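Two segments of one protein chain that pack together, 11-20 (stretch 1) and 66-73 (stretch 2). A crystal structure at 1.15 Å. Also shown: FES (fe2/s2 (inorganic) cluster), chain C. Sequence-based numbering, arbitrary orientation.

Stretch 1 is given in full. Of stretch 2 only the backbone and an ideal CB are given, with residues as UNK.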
ATOM      1  N   ASP A  11       3.535  12.944  -2.743  0.92  7.89           N
ATOM      2  CA  ASP A  11       2.249  12.267  -2.559  0.92  8.19           C
ATOM      3  C   ASP A  11       2.331  10.814  -3.015  0.97  7.74           C
ATOM      4  O   ASP A  11       2.979  10.514  -4.021  0.95  7.83           O
ATOM      5  CB  ASP A  11       1.152  12.921  -3.408  0.97  9.15           C
ATOM      6  CG  ASP A  11       0.701  14.268  -2.891  0.84  9.39           C
ATOM      7  OD1 ASP A  11       0.936  14.601  -1.713  0.75 12.99           O
ATOM      8  OD2 ASP A  11       0.069  14.991  -3.690  0.84 10.19           O
ATOM      9  N   PRO A  12       1.638   9.908  -2.309  0.94  7.35           N
ATOM     10  CA  PRO A  12       1.447   8.572  -2.875  0.99  8.07           C
ATOM     11  C   PRO A  12       0.687   8.665  -4.192  0.91  7.63           C
ATOM     12  O   PRO A  12      -0.079   9.612  -4.406  0.90  8.87           O
ATOM     13  CB  PRO A  12       0.592   7.858  -1.819  0.98  9.23           C
ATOM     14  CG  PRO A  12       0.812   8.629  -0.552  0.94 12.53           C
ATOM     15  CD  PRO A  12       1.007  10.050  -0.988  0.98 10.72           C
ATOM     16  N   VAL A  13       0.916   7.700  -5.072  0.95  7.91           N
ATOM     17  CA  VAL A  13       0.064   7.514  -6.231  0.99  8.45           C
ATOM     18  C   VAL A  13      -0.685   6.201  -6.085  0.93  7.54           C
ATOM     19  O   VAL A  13      -0.254   5.282  -5.387  0.90  7.62           O
ATOM     20  CB  VAL A  13       0.852   7.522  -7.556  0.98  9.57           C
ATOM     21  CG1 VAL A  13       1.484   8.884  -7.787  1.00 11.30           C
ATOM     22  CG2 VAL A  13       1.899   6.422  -7.569  1.00 10.30           C
ATOM     23  N   ILE A  14      -1.837   6.145  -6.729  0.90  7.67           N
ATOM     24  CA  ILE A  14      -2.595   4.917  -6.843  0.99  7.37           C
ATOM     25  C   ILE A  14      -1.793   3.909  -7.656  0.93  6.90           C
ATOM     26  O   ILE A  14      -1.284   4.244  -8.722  0.87  8.61           O
ATOM     27  CB  ILE A  14      -3.926   5.196  -7.569  0.99  8.54           C
ATOM     28  CG1 ILE A  14      -4.809   6.130  -6.738  1.00 11.18           C
ATOM     29  CG2 ILE A  14      -4.657   3.902  -7.878  1.00 10.20           C
ATOM     30  CD1 ILE A  14      -5.979   6.707  -7.516  1.00 15.32           C
ATOM     31  N   ALA A  15      -1.659   2.683  -7.157  0.95  7.52           N
ATOM     32  CA  ALA A  15      -1.190   1.594  -8.006  0.97  8.67           C
ATOM     33  C   ALA A  15      -2.387   1.047  -8.782  0.88  9.08           C
ATOM     34  O   ALA A  15      -2.382   1.022 -10.008  0.87 12.06           O
ATOM     35  CB  ALA A  15      -0.509   0.508  -7.189  1.00 10.12           C
ATOM     36  N   GLN A  16      -3.425   0.642  -8.060  0.93  8.88           N
ATOM     37  CA  GLN A  16      -4.720   0.334  -8.661  0.94  9.51           C
ATOM     38  C   GLN A  16      -5.789   0.614  -7.613  0.97  8.43           C
ATOM     39  O   GLN A  16      -5.512   0.538  -6.418  0.89  8.50           O
ATOM     40  CB  GLN A  16      -4.784  -1.125  -9.122  0.96 11.86           C
ATOM     41  CG  GLN A  16      -4.556  -2.114  -7.998  1.00 11.41           C
ATOM     42  CD  GLN A  16      -4.644  -3.566  -8.431  0.89 11.05           C
ATOM     43  OE1 GLN A  16      -4.328  -3.921  -9.568  0.80 12.91           O
ATOM     44  NE2 GLN A  16      -5.064  -4.421  -7.508  0.96 10.81           N
ATOM     45  N   LYS A  17      -6.998   0.960  -8.054  0.91 10.37           N
ATOM     46  CA  LYS A  17      -8.099   1.211  -7.127  0.97 11.09           C
ATOM     47  C   LYS A  17      -8.796  -0.095  -6.775  0.88 10.18           C
ATOM     48  O   LYS A  17      -9.988  -0.280  -7.031  0.88 11.18           O
ATOM     49  CB  LYS A  17      -9.082   2.227  -7.708  0.96 16.20           C
ATOM     50  CG  LYS A  17      -8.477   3.613  -7.841  0.97 19.84           C
ATOM     51  CD  LYS A  17      -9.537   4.682  -7.978  1.00 24.72           C
ATOM     52  CE  LYS A  17     -10.291   4.527  -9.277  0.80 30.10           C
ATOM     53  NZ  LYS A  17     -11.307   5.600  -9.454  1.00 34.57           N
ATOM     54  N   ALA A  18      -8.021  -0.995  -6.182  0.96 10.09           N
ATOM     55  CA  ALA A  18      -8.489  -2.316  -5.793  0.99  9.36           C
ATOM     56  C   ALA A  18      -7.386  -2.974  -4.987  0.92  8.76           C
ATOM     57  O   ALA A  18      -6.203  -2.701  -5.203  0.91  8.19           O
ATOM     58  CB  ALA A  18      -8.809  -3.151  -7.021  1.00 14.92           C
ATOM     59  N   PRO A  19      -7.757  -3.857  -4.056  0.93  8.54           N
ATOM     60  CA  PRO A  19      -6.736  -4.521  -3.246  0.99  8.91           C
ATOM     61  C   PRO A  19      -5.918  -5.547  -4.023  0.97  7.60           C
ATOM     62  O   PRO A  19      -6.316  -6.016  -5.094  0.90  8.52           O
ATOM     63  CB  PRO A  19      -7.557  -5.210  -2.152  0.98 12.18           C
ATOM     64  CG  PRO A  19      -8.894  -5.423  -2.765  1.00 12.83           C
ATOM     65  CD  PRO A  19      -9.120  -4.235  -3.649  1.00 10.86           C
ATOM     66  N   TYR A  20      -4.765  -5.879  -3.455  0.95  7.86           N
ATOM     67  CA  TYR A  20      -3.914  -6.956  -3.926  0.92  7.61           C
ATOM     68  C   TYR A  20      -4.005  -8.105  -2.927  0.92  7.90           C
ATOM     69  O   TYR A  20      -3.393  -8.053  -1.860  0.88  8.22           O
ATOM     70  CB  TYR A  20      -2.465  -6.492  -3.994  0.96  8.84           C
ATOM     71  CG  TYR A  20      -2.141  -5.541  -5.124  0.95  8.09           C
ATOM     72  CD1 TYR A  20      -1.795  -6.024  -6.376  0.97  9.73           C
ATOM     73  CD2 TYR A  20      -2.147  -4.165  -4.932  0.95  8.36           C
ATOM     74  CE1 TYR A  20      -1.477  -5.163  -7.415  0.95  9.44           C
ATOM     75  CE2 TYR A  20      -1.827  -3.297  -5.963  0.92  8.19           C
ATOM     76  CZ  TYR A  20      -1.491  -3.799  -7.200  0.91  8.68           C
ATOM     77  OH  TYR A  20      -1.173  -2.928  -8.218  0.90  9.45           O
ATOM     78  N   UNK A  66      -4.290 -11.901   2.905  0.98 10.25           N
ATOM     79  CA  UNK A  66      -4.306 -10.485   3.238  0.99  9.54           C
ATOM     80  C   UNK A  66      -4.630  -9.690   1.982  0.95  8.18           C
ATOM     81  O   UNK A  66      -4.015  -9.886   0.940  0.90  9.83           O
ATOM     82  CB  UNK A  66      -2.970 -10.043   3.837  0.99  9.54           C
ATOM     83  N   UNK A  67      -5.610  -8.803   2.083  0.93  7.31           N
ATOM     84  CA  UNK A  67      -5.971  -7.907   1.001  0.97  7.85           C
ATOM     85  C   UNK A  67      -5.245  -6.588   1.220  0.97  7.31           C
ATOM     86  O   UNK A  67      -5.721  -5.704   1.930  0.91  8.15           O
ATOM     87  CB  UNK A  67      -7.486  -7.703   0.926  0.97  7.85           C
ATOM     88  N   UNK A  68      -4.059  -6.484   0.638  0.99  6.82           N
ATOM     89  CA  UNK A  68      -3.245  -5.292   0.781  0.98  6.60           C
ATOM     90  C   UNK A  68      -3.817  -4.149  -0.054  0.95  6.53           C
ATOM     91  O   UNK A  68      -4.338  -4.356  -1.147  0.94  7.80           O
ATOM     92  CB  UNK A  68      -1.799  -5.581   0.374  0.98  6.60           C
ATOM     93  N   UNK A  69      -3.717  -2.938   0.466  0.96  6.23           N
ATOM     94  CA  UNK A  69      -4.241  -1.771  -0.224  0.97  6.50           C
ATOM     95  C   UNK A  69      -3.417  -1.448  -1.475  0.96  6.23           C
ATOM     96  O   UNK A  69      -2.191  -1.344  -1.418  0.94  6.66           O
ATOM     97  CB  UNK A  69      -4.263  -0.568   0.721  0.97  6.50           C
ATOM     98  N   UNK A  70      -4.104  -1.316  -2.605  0.97  6.25           N
ATOM     99  CA  UNK A  70      -3.486  -0.936  -3.862  0.98  6.68           C
ATOM    100  C   UNK A  70      -3.597   0.547  -4.185  0.96  6.61           C
ATOM    101  O   UNK A  70      -2.786   1.075  -4.946  0.93  7.16           O
ATOM    102  CB  UNK A  70      -4.111  -1.747  -4.999  0.98  6.68           C
ATOM    103  N   UNK A  71      -4.599   1.219  -3.621  0.95  6.53           N
ATOM    104  CA  UNK A  71      -4.858   2.624  -3.933  0.99  7.65           C
ATOM    105  C   UNK A  71      -3.983   3.565  -3.112  0.93  6.65           C
ATOM    106  O   UNK A  71      -3.823   4.735  -3.467  0.91  7.72           O
ATOM    107  CB  UNK A  71      -6.333   2.951  -3.694  0.99  7.65           C
ATOM    108  N   UNK A  72      -3.438   3.031  -2.019  0.97  6.80           N
ATOM    109  CA  UNK A  72      -2.546   3.719  -1.080  0.95  7.17           C
ATOM    110  C   UNK A  72      -3.249   4.753  -0.195  0.97  7.87           C
ATOM    111  O   UNK A  72      -2.593   5.492   0.538  0.91  9.80           O
ATOM    112  CB  UNK A  72      -1.426   4.409  -1.860  0.95  7.17           C
ATOM    113  N   UNK A  73      -4.579   4.756  -0.222  0.98  7.60           N
ATOM    114  CA  UNK A  73      -5.362   5.708   0.561  0.99  8.80           C
ATOM    115  C   UNK A  73      -6.115   5.077   1.741  0.92  8.16           C
ATOM    116  O   UNK A  73      -6.861   5.766   2.427  0.92  9.48           O
ATOM    117  CB  UNK A  73      -6.364   6.410  -0.358  0.99  8.80           C
TER
HETATM  118 FE1  FES C  81      -8.972  -0.746  -0.904  0.92  7.56          FE
HETATM  119 FE2  FES C  81      -6.850   0.957  -0.927  0.87  6.54          FE
HETATM  120  S1  FES C  81      -7.241  -0.739  -2.316  0.94  7.34           S
HETATM  121  S2  FES C  81      -8.536   0.910   0.517  0.92  7.56           S

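Position 66 lies in a strand, and its CA-to-CB bond points sideways. Nothing of stretch 1 comes within 5.5 Å of the ideal CB, so stretch 1 sets little limit here. The residue is Ala66.

Position 67 is also in the strand and points sideways. Its ideal CB is 4.0 Å from Pro19 CB, so an apolar or aromatic side chain would find a partner. The residue is Tyr67. Its CB packs on Pro19 CB at 4.0 Å, and Pro19 CG lies at the edge of its ring.

Position 68 pairs with Tyr20 in an antiparallel bridge. Tyr20 N donates to the O of position 68 at 2.8 Å, and the N of position 68 donates to Tyr20 O at 3.0 Å. The CB lies on the same sheet face as that of Tyr20, which favours an apolar, branched or aromatic residue. It is Phe68. Its CB is 4.5 Å from Tyr20 CB, while the end of its ring leads away.

Position 69 points away from stretch 1, with no atom of it near the ideal CB. The cluster is on hand, and a ligand such as Cys or His would suit. The residue is Cys69, whose SG binds FES FE2 at 2.4 Å.

Position 70 points toward stretch 1 and has no room. An ideal CB would lie 2.3 Å from Ala18 O and 2.9 Å from Tyr20 CE2, both clashes. Phi/psi of -97/-24 would allow other residues, so it is the contact that calls for glycine. It is Gly70. Its O accepts from Ala15 N at 3.0 Å and from Gln16 N at 3.2 Å.

Position 71 points sideways, its ideal CB 3.7 Å from Gln16 O. A small side chain fits, and the nearby iron favours a ligand. It is Cys71, with chi1 in p. Its SG binds FES FE2 at 2.4 Å and accepts a hydrogen bond from the backbone N of position 73.

Position 72 has phi/psi of 73/10, a left-handed turn where Gly, Asn or Asp is common. Yet CB points toward stretch 1, 4.0 Å from Pro12 CB, so a long chain could also run along it. The residue is Lys72. Its CG is 3.3 Å from Val13 O and its CE 4.2 Å from Ala15 CB. The chain reaches back, and NZ donates to Cys69 O at 3.0 Å.

Position 73 points sideways, out of reach of stretch 1, which leaves the choice open. The residue is Ala73.

Stretch 2 66-73: AYFCGCKA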
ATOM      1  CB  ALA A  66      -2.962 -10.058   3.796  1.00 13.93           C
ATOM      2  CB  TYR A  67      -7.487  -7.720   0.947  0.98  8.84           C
ATOM      3  CG  TYR A  67      -8.198  -8.981   0.523  1.00 10.67           C
ATOM      4  CD1 TYR A  67      -8.412 -10.016   1.421  1.00 13.77           C
ATOM      5  CD2 TYR A  67      -8.627  -9.149  -0.783  0.90 13.75           C
ATOM      6  CE1 TYR A  67      -9.054 -11.181   1.032  0.86 16.37           C
ATOM      7  CE2 TYR A  67      -9.269 -10.309  -1.185  1.00 17.29           C
ATOM      8  CZ  TYR A  67      -9.478 -11.322  -0.272  0.93 16.85           C
ATOM      9  OH  TYR A  67     -10.116 -12.475  -0.667  0.83 20.62           O
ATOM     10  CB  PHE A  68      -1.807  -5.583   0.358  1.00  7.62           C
ATOM     11  CG  PHE A  68      -1.051  -6.440   1.325  0.99  7.29           C
ATOM     12  CD1 PHE A  68      -0.565  -5.911   2.508  0.98  9.25           C
ATOM     13  CD2 PHE A  68      -0.810  -7.771   1.045  0.98  8.21           C
ATOM     14  CE1 PHE A  68       0.147  -6.700   3.396  0.94 10.70           C
ATOM     15  CE2 PHE A  68      -0.100  -8.559   1.927  0.97  9.02           C
ATOM     16  CZ  PHE A  68       0.377  -8.023   3.101  0.96 10.02           C
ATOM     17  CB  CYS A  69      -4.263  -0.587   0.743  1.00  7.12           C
ATOM     18  SG  CYS A  69      -4.683   1.011   0.010  0.95  6.62           S
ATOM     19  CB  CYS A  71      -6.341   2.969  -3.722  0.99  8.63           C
ATOM     20  SG  CYS A  71      -6.884   3.078  -1.992  0.93  7.58           S
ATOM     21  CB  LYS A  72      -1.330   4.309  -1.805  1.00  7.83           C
ATOM     22  CG  LYS A  72      -0.643   3.314  -2.749  0.99  7.34           C
ATOM     23  CD  LYS A  72      -0.427   1.947  -2.103  1.00  7.45           C
ATOM     24  CE  LYS A  72       0.282   0.982  -3.047  1.00  7.23           C
ATOM     25  NZ  LYS A  72       0.415  -0.380  -2.450  0.99  7.35           N
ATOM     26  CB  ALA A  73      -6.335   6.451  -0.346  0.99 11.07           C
TER
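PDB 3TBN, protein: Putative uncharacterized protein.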